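Local coordinates for putative enoyl-CoA hydratase (Streptomyces coelicolor A3, PDB 3G64), which probably acts on an acyl-CoA thioester as a member of the crotonase family, perhaps hydrating a 2-enoyl-CoA, at residues A129-L133 and F146-F150; A10-W16 and E55-R59. All coordinates share one frame; numbering follows the deposited sequence.

Contact 1: residues A129-L133 and F146-F150; sequences AVLAL and FAFLF
In the crotonase-fold core, the short helix 127-134 packs against the end of strand 145-147, and three phenylalanines, Phe146, Phe148 and Phe150, meet its side from the 146-150 segment. No hydrogen bond joins the two segments; the contact is apolar and buried. Ala129 sits in the middle of it. Its CB lies over one face of the Phe148 ring, 3.9 Å from the centroid and 20° off the ring normal, a CH-pi contact displaced toward the ring's rim. Ala129 CB also lies near the plane of the Phe146 ring, at its edge, 4.4 Å from Phe146 CD1. Three residues on, about one turn along the helix, Ala132 CB meets that ring's edge as well, 4.0 Å from Phe146 CE1. Ala129 and Ala132, both small, thus let the two aromatic rings come close to the helix.

Phe148 is the centre of an inverse gamma turn, which bends the chain just past the strand. With CG anti to its carbonyl carbon (chi1 -66°), its ring is carried back to the helix, where Leu133 CD2 approaches Phe148 CE1 obliquely at 3.9 Å, the two side chains crossing at about a right angle. Beyond the segments, Leu178 and Leu179 of helix 172-181 touch Phe148, Leu120 of strand 116-120 touches both Ala132 and Phe146, and Leu133 packs on helix 162-170. Phe150, the last residue of its segment, is met by Val130: CG2, the branch lying beside the backbone N, comes to the ring's edge, Val130 CG2 to Phe150 CZ being 3.6 Å.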
ATOM      1  N   ALA A 129      16.152  12.165   2.577  1.00 20.87           N
ATOM      2  CA  ALA A 129      15.166  11.397   1.837  1.00 20.71           C
ATOM      3  C   ALA A 129      13.926  11.097   2.702  1.00 19.60           C
ATOM      4  O   ALA A 129      12.810  11.058   2.189  1.00 23.52           O
ATOM      5  CB  ALA A 129      15.809  10.071   1.324  1.00 22.10           C
ATOM      6  N   VAL A 130      14.101  10.902   4.011  1.00 20.51           N
ATOM      7  CA  VAL A 130      12.926  10.565   4.834  1.00 19.97           C
ATOM      8  C   VAL A 130      12.077  11.794   5.092  1.00 20.75           C
ATOM      9  O   VAL A 130      10.844  11.706   5.119  1.00 23.24           O
ATOM     10  CB  VAL A 130      13.270   9.855   6.172  1.00 26.02           C
ATOM     11  CG1 VAL A 130      11.937   9.330   6.879  1.00 18.31           C
ATOM     12  CG2 VAL A 130      14.229   8.701   5.914  1.00 21.20           C
ATOM     13  N   LEU A 131      12.728  12.940   5.275  1.00 20.37           N
ATOM     14  CA  LEU A 131      11.989  14.193   5.390  1.00 23.34           C
ATOM     15  C   LEU A 131      11.180  14.446   4.113  1.00 26.58           C
ATOM     16  O   LEU A 131      10.015  14.823   4.174  1.00 26.05           O
ATOM     17  CB  LEU A 131      12.959  15.352   5.630  1.00 22.37           C
ATOM     18  CG  LEU A 131      13.549  15.361   7.047  1.00 24.91           C
ATOM     19  CD1 LEU A 131      14.526  16.534   7.193  1.00 27.83           C
ATOM     20  CD2 LEU A 131      12.411  15.430   8.099  1.00 29.38           C
ATOM     21  N   ALA A 132      11.792  14.207   2.963  1.00 23.06           N
ATOM     22  CA  ALA A 132      11.070  14.336   1.700  1.00 26.73           C
ATOM     23  C   ALA A 132       9.876  13.367   1.669  1.00 26.12           C
ATOM     24  O   ALA A 132       8.764  13.735   1.314  1.00 26.49           O
ATOM     25  CB  ALA A 132      12.013  14.073   0.517  1.00 20.03           C
ATOM     26  N   LEU A 133      10.118  12.123   2.062  1.00 21.03           N
ATOM     27  CA  LEU A 133       9.075  11.103   2.028  1.00 17.87           C
ATOM     28  C   LEU A 133       7.904  11.450   2.972  1.00 24.10           C
ATOM     29  O   LEU A 133       6.756  11.107   2.703  1.00 26.56           O
ATOM     30  CB  LEU A 133       9.716   9.755   2.434  1.00 21.51           C
ATOM     31  CG  LEU A 133       8.897   8.464   2.401  1.00 25.33           C
ATOM     32  CD1 LEU A 133       8.456   8.178   0.958  1.00 22.67           C
ATOM     33  CD2 LEU A 133       9.747   7.322   2.964  1.00 18.43           C
ATOM     34  N   PHE A 146      17.164  10.447  -4.820  1.00 21.22           N
ATOM     35  CA  PHE A 146      16.895   9.866  -3.500  1.00 19.80           C
ATOM     36  C   PHE A 146      17.850   8.726  -3.197  1.00 24.21           C
ATOM     37  O   PHE A 146      18.173   7.907  -4.077  1.00 26.98           O
ATOM     38  CB  PHE A 146      15.494   9.249  -3.438  1.00 22.64           C
ATOM     39  CG  PHE A 146      14.372  10.212  -3.594  1.00 26.92           C
ATOM     40  CD1 PHE A 146      13.746  10.759  -2.476  1.00 27.65           C
ATOM     41  CD2 PHE A 146      13.871  10.510  -4.873  1.00 27.10           C
ATOM     42  CE1 PHE A 146      12.629  11.626  -2.622  1.00 27.48           C
ATOM     43  CE2 PHE A 146      12.766  11.381  -5.031  1.00 26.68           C
ATOM     44  CZ  PHE A 146      12.160  11.947  -3.902  1.00 26.76           C
ATOM     45  N   ALA A 147      18.290   8.650  -1.952  1.00 19.30           N
ATOM     46  CA  ALA A 147      19.027   7.478  -1.527  1.00 20.47           C
ATOM     47  C   ALA A 147      18.717   7.175  -0.065  1.00 23.32           C
ATOM     48  O   ALA A 147      18.959   7.992   0.814  1.00 21.11           O
ATOM     49  CB  ALA A 147      20.557   7.684  -1.748  1.00 16.45           C
ATOM     50  N   PHE A 148      18.141   6.006   0.189  1.00 22.69           N
ATOM     51  CA  PHE A 148      17.808   5.619   1.573  1.00 25.38           C
ATOM     52  C   PHE A 148      18.944   4.788   2.087  1.00 24.65           C
ATOM     53  O   PHE A 148      18.835   3.570   2.157  1.00 29.57           O
ATOM     54  CB  PHE A 148      16.479   4.849   1.588  1.00 22.52           C
ATOM     55  CG  PHE A 148      15.300   5.703   1.194  1.00 23.60           C
ATOM     56  CD1 PHE A 148      14.600   6.428   2.158  1.00 22.19           C
ATOM     57  CD2 PHE A 148      14.931   5.826  -0.129  1.00 20.66           C
ATOM     58  CE1 PHE A 148      13.513   7.236   1.796  1.00 20.25           C
ATOM     59  CE2 PHE A 148      13.839   6.639  -0.497  1.00 22.31           C
ATOM     60  CZ  PHE A 148      13.135   7.339   0.480  1.00 19.90           C
ATOM     61  N   LEU A 149      20.056   5.452   2.398  1.00 22.91           N
ATOM     62  CA  LEU A 149      21.333   4.775   2.530  1.00 29.36           C
ATOM     63  C   LEU A 149      21.777   4.441   3.982  1.00 25.15           C
ATOM     64  O   LEU A 149      22.955   4.284   4.265  1.00 22.06           O
ATOM     65  CB  LEU A 149      22.405   5.553   1.757  1.00 29.58           C
ATOM     66  CG  LEU A 149      22.398   7.054   1.984  1.00 30.59           C
ATOM     67  CD1 LEU A 149      22.531   7.345   3.507  1.00 27.61           C
ATOM     68  CD2 LEU A 149      23.518   7.715   1.163  1.00 27.90           C
ATOM     69  N   PHE A 150      20.821   4.301   4.897  1.00 19.41           N
ATOM     70  CA  PHE A 150      21.170   3.910   6.273  1.00 20.28           C
ATOM     71  C   PHE A 150      22.021   2.652   6.405  1.00 21.41           C
ATOM     72  O   PHE A 150      22.959   2.605   7.226  1.00 21.28           O
ATOM     73  CB  PHE A 150      19.867   3.769   7.082  1.00 21.37           C
ATOM     74  CG  PHE A 150      19.011   4.992   6.977  1.00 24.86           C
ATOM     75  CD1 PHE A 150      19.398   6.160   7.618  1.00 26.29           C
ATOM     76  CD2 PHE A 150      17.895   5.006   6.161  1.00 27.24           C
ATOM     77  CE1 PHE A 150      18.648   7.322   7.490  1.00 29.30           C
ATOM     78  CE2 PHE A 150      17.126   6.159   6.035  1.00 28.64           C
ATOM     79  CZ  PHE A 150      17.503   7.317   6.718  1.00 26.17           C
TER

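Contact 2: residues A10-W16 and E55-R59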
ATOM      1  N   ALA A  10       3.670  29.955  27.564  1.00 35.08           N
ATOM      2  CA  ALA A  10       4.745  29.776  26.593  1.00 33.32           C
ATOM      3  C   ALA A  10       4.698  30.810  25.444  1.00 38.60           C
ATOM      4  O   ALA A  10       3.692  30.923  24.743  1.00 39.61           O
ATOM      5  CB  ALA A  10       4.700  28.344  26.023  1.00 28.95           C
ATOM      6  N   ALA A  11       5.792  31.540  25.241  1.00 42.98           N
ATOM      7  CA  ALA A  11       5.875  32.511  24.143  1.00 42.96           C
ATOM      8  C   ALA A  11       6.562  31.928  22.913  1.00 42.72           C
ATOM      9  O   ALA A  11       7.433  31.063  23.041  1.00 40.08           O
ATOM     10  CB  ALA A  11       6.631  33.747  24.600  1.00 44.42           C
ATOM     11  N   PRO A  12       6.209  32.434  21.719  1.00 43.60           N
ATOM     12  CA  PRO A  12       6.848  32.026  20.457  1.00 42.45           C
ATOM     13  C   PRO A  12       8.346  32.299  20.461  1.00 39.37           C
ATOM     14  O   PRO A  12       8.785  33.301  21.031  1.00 36.31           O
ATOM     15  CB  PRO A  12       6.182  32.932  19.417  1.00 43.33           C
ATOM     16  CG  PRO A  12       4.891  33.362  20.040  1.00 42.36           C
ATOM     17  CD  PRO A  12       5.216  33.500  21.507  1.00 44.42           C
ATOM     18  N   THR A  13       9.123  31.410  19.847  1.00 38.13           N
ATOM     19  CA  THR A  13      10.558  31.626  19.692  1.00 33.58           C
ATOM     20  C   THR A  13      10.840  32.814  18.781  1.00 37.76           C
ATOM     21  O   THR A  13      10.426  32.810  17.620  1.00 38.05           O
ATOM     22  CB  THR A  13      11.202  30.376  19.105  1.00 30.63           C
ATOM     23  OG1 THR A  13      11.079  29.321  20.063  1.00 35.56           O
ATOM     24  CG2 THR A  13      12.672  30.611  18.820  1.00 29.40           C
ATOM     25  N   PRO A  14      11.547  33.845  19.290  1.00 40.72           N
ATOM     26  CA  PRO A  14      11.763  35.033  18.449  1.00 43.82           C
ATOM     27  C   PRO A  14      12.589  34.734  17.195  1.00 46.06           C
ATOM     28  O   PRO A  14      12.278  35.230  16.117  1.00 47.37           O
ATOM     29  CB  PRO A  14      12.549  35.992  19.353  1.00 43.09           C
ATOM     30  CG  PRO A  14      12.591  35.354  20.708  1.00 43.39           C
ATOM     31  CD  PRO A  14      12.312  33.898  20.545  1.00 39.80           C
ATOM     32  N   GLU A  15      13.639  33.938  17.336  1.00 45.80           N
ATOM     33  CA  GLU A  15      14.568  33.744  16.234  1.00 44.93           C
ATOM     34  C   GLU A  15      15.004  32.292  16.123  1.00 39.48           C
ATOM     35  O   GLU A  15      15.423  31.689  17.109  1.00 36.49           O
ATOM     36  CB  GLU A  15      15.797  34.619  16.449  1.00 50.06           C
ATOM     37  CG  GLU A  15      16.782  34.583  15.299  1.00 62.08           C
ATOM     38  CD  GLU A  15      18.180  35.053  15.697  1.00 74.72           C
ATOM     39  OE1 GLU A  15      18.404  35.355  16.893  1.00 77.15           O
ATOM     40  OE2 GLU A  15      19.060  35.106  14.809  1.00 78.06           O
ATOM     41  N   TRP A  16      14.904  31.737  14.922  1.00 36.45           N
ATOM     42  CA  TRP A  16      15.316  30.358  14.684  1.00 36.78           C
ATOM     43  C   TRP A  16      16.723  30.398  14.094  1.00 36.26           C
ATOM     44  O   TRP A  16      16.911  30.907  12.993  1.00 32.08           O
ATOM     45  CB  TRP A  16      14.329  29.660  13.742  1.00 32.68           C
ATOM     46  CG  TRP A  16      12.977  29.530  14.352  1.00 33.93           C
ATOM     47  CD1 TRP A  16      11.888  30.327  14.126  1.00 32.40           C
ATOM     48  CD2 TRP A  16      12.567  28.551  15.321  1.00 31.28           C
ATOM     49  NE1 TRP A  16      10.829  29.891  14.886  1.00 32.04           N
ATOM     50  CE2 TRP A  16      11.219  28.807  15.629  1.00 26.78           C
ATOM     51  CE3 TRP A  16      13.215  27.483  15.961  1.00 27.35           C
ATOM     52  CZ2 TRP A  16      10.499  28.034  16.542  1.00 28.43           C
ATOM     53  CZ3 TRP A  16      12.503  26.726  16.866  1.00 25.53           C
ATOM     54  CH2 TRP A  16      11.158  27.007  17.156  1.00 27.21           C
ATOM     55  N   GLU A  55       5.494  24.594  17.431  1.00 25.76           N
ATOM     56  CA  GLU A  55       5.026  25.969  17.552  1.00 29.59           C
ATOM     57  C   GLU A  55       4.027  26.375  16.443  1.00 34.74           C
ATOM     58  O   GLU A  55       2.950  26.931  16.739  1.00 32.48           O
ATOM     59  CB  GLU A  55       6.209  26.937  17.605  1.00 36.09           C
ATOM     60  CG  GLU A  55       5.746  28.349  17.901  1.00 46.80           C
ATOM     61  CD  GLU A  55       6.846  29.378  17.733  1.00 51.15           C
ATOM     62  OE1 GLU A  55       7.852  29.284  18.483  1.00 43.39           O
ATOM     63  OE2 GLU A  55       6.686  30.275  16.856  1.00 50.36           O
ATOM     64  N   LEU A  56       4.360  26.099  15.179  1.00 35.09           N
ATOM     65  CA  LEU A  56       3.419  26.380  14.089  1.00 33.62           C
ATOM     66  C   LEU A  56       2.112  25.586  14.250  1.00 36.29           C
ATOM     67  O   LEU A  56       1.047  26.041  13.857  1.00 31.74           O
ATOM     68  CB  LEU A  56       4.034  26.054  12.732  1.00 29.20           C
ATOM     69  CG  LEU A  56       5.303  26.818  12.384  1.00 28.34           C
ATOM     70  CD1 LEU A  56       5.877  26.435  11.028  1.00 24.75           C
ATOM     71  CD2 LEU A  56       5.033  28.326  12.460  1.00 25.38           C
ATOM     72  N   SER A  57       2.207  24.383  14.797  1.00 35.47           N
ATOM     73  CA  SER A  57       1.042  23.527  14.919  1.00 37.86           C
ATOM     74  C   SER A  57       0.094  24.057  15.986  1.00 40.82           C
ATOM     75  O   SER A  57      -1.103  24.152  15.754  1.00 45.04           O
ATOM     76  CB  SER A  57       1.436  22.090  15.268  1.00 37.61           C
ATOM     77  OG  SER A  57       2.055  21.459  14.151  1.00 38.93           O
ATOM     78  N   ARG A  58       0.638  24.422  17.141  1.00 36.28           N
ATOM     79  CA  ARG A  58      -0.203  24.855  18.243  1.00 40.48           C
ATOM     80  C   ARG A  58      -0.856  26.203  17.965  1.00 47.62           C
ATOM     81  O   ARG A  58      -1.943  26.475  18.459  1.00 53.39           O
ATOM     82  CB  ARG A  58       0.570  24.851  19.577  1.00 37.73           C
ATOM     83  CG  ARG A  58       1.368  26.109  19.856  1.00 40.81           C
ATOM     84  CD  ARG A  58       2.294  25.882  21.051  1.00 42.67           C
ATOM     85  NE  ARG A  58       3.083  27.073  21.359  1.00 44.99           N
ATOM     86  CZ  ARG A  58       4.370  27.040  21.692  1.00 51.22           C
ATOM     87  NH1 ARG A  58       5.021  25.877  21.749  1.00 51.85           N
ATOM     88  NH2 ARG A  58       5.021  28.172  21.943  1.00 55.15           N
ATOM     89  N   ARG A  59      -0.211  27.037  17.159  1.00 45.49           N
ATOM     90  CA  ARG A  59      -0.779  28.343  16.835  1.00 51.31           C
ATOM     91  C   ARG A  59      -1.571  28.323  15.521  1.00 48.74           C
ATOM     92  O   ARG A  59      -2.111  29.342  15.125  1.00 46.25           O
ATOM     93  CB  ARG A  59       0.304  29.433  16.779  1.00 57.43           C
ATOM     94  CG  ARG A  59       1.143  29.574  18.045  1.00 64.77           C
ATOM     95  CD  ARG A  59       2.215  30.647  17.884  1.00 75.17           C
ATOM     96  NE  ARG A  59       2.664  30.746  16.496  1.00 86.97           N
ATOM     97  CZ  ARG A  59       3.723  31.441  16.085  1.00 93.28           C
ATOM     98  NH1 ARG A  59       4.466  32.107  16.960  1.00 96.83           N
ATOM     99  NH2 ARG A  59       4.045  31.470  14.794  1.00 92.26           N
TER
HETATM  100  O   HOH W   1       7.930  28.391  23.020  1.00 50.59           O
HETATM  101  O   HOH W   2       8.633  31.577  15.935  1.00 48.77           O
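The 10-16 segment runs without regular helix or strand past the last turn of helix 43-58, coming nearest at Pro12 and Glu55, whose CA atoms are 7.0 Å apart. Glu55 carries the contact. It leaves the helix with CG opposite its backbone N (chi1 -173°) and stays extended through chi2, which brings the carboxylate to the loop, where Thr13 N donates to Glu55 OE1 at 2.8 Å. The bond is nearly straight, and the donor comes on the syn side of the oxygen, 34° out of the carboxylate plane. Trp16 CZ2 also lies 3.5 Å from Glu55 OE1, the indole and carboxylate planes being 43° apart.

The other oxygen, OE2, accepts from a water that also donates to Thr13 O and accepts from Trp16 NE1, so one water ties both groups to the carboxylate. Arg59 NH1 stands 2.9 Å from Glu55 OE2, with the oxygen well out of the guanidinium plane, an attraction of charges alone. Pro12 CB lies at the edge of that guanidinium. A second water bridges Ala11 O to Arg58 NH2, while Ala10 CB lies over a face of the Arg58 guanidinium, 4.1 Å from Arg58 NH2. With an alanine in place of Glu55 the carboxylate is gone, and Thr13 N and the water at OE2 are likely to lose their acceptor and Arg59 NH1 a nearby negative charge.

The Trp16 side chain also rests on Asp48, Asp51 and Leu52 of helix 43-58, and Arg59 pairs its backbone with Ser4, so the N-terminal arm lies along the helix before the chain enters strand 19-24.

The two contacts lie on opposite sides of the chain's centre, their centres 28 Å apart and their nearest atoms about 13 Å apart. Along the chain they follow in series, contact 2 closing before contact 1 opens. Contact 1 is wholly buried and apolar, its centre 12 Å from that of the chain; contact 2, at 18 Å, is a surface contact held by one carboxylate, two arginines and two waters. As in other crotonases, the start of helix 127-134 probably borders the oxyanion hole, so contact 1 lies next to the likely active site and contact 2 well away from it. A bound zinc ion lies about 12 Å from the side chain of Leu133.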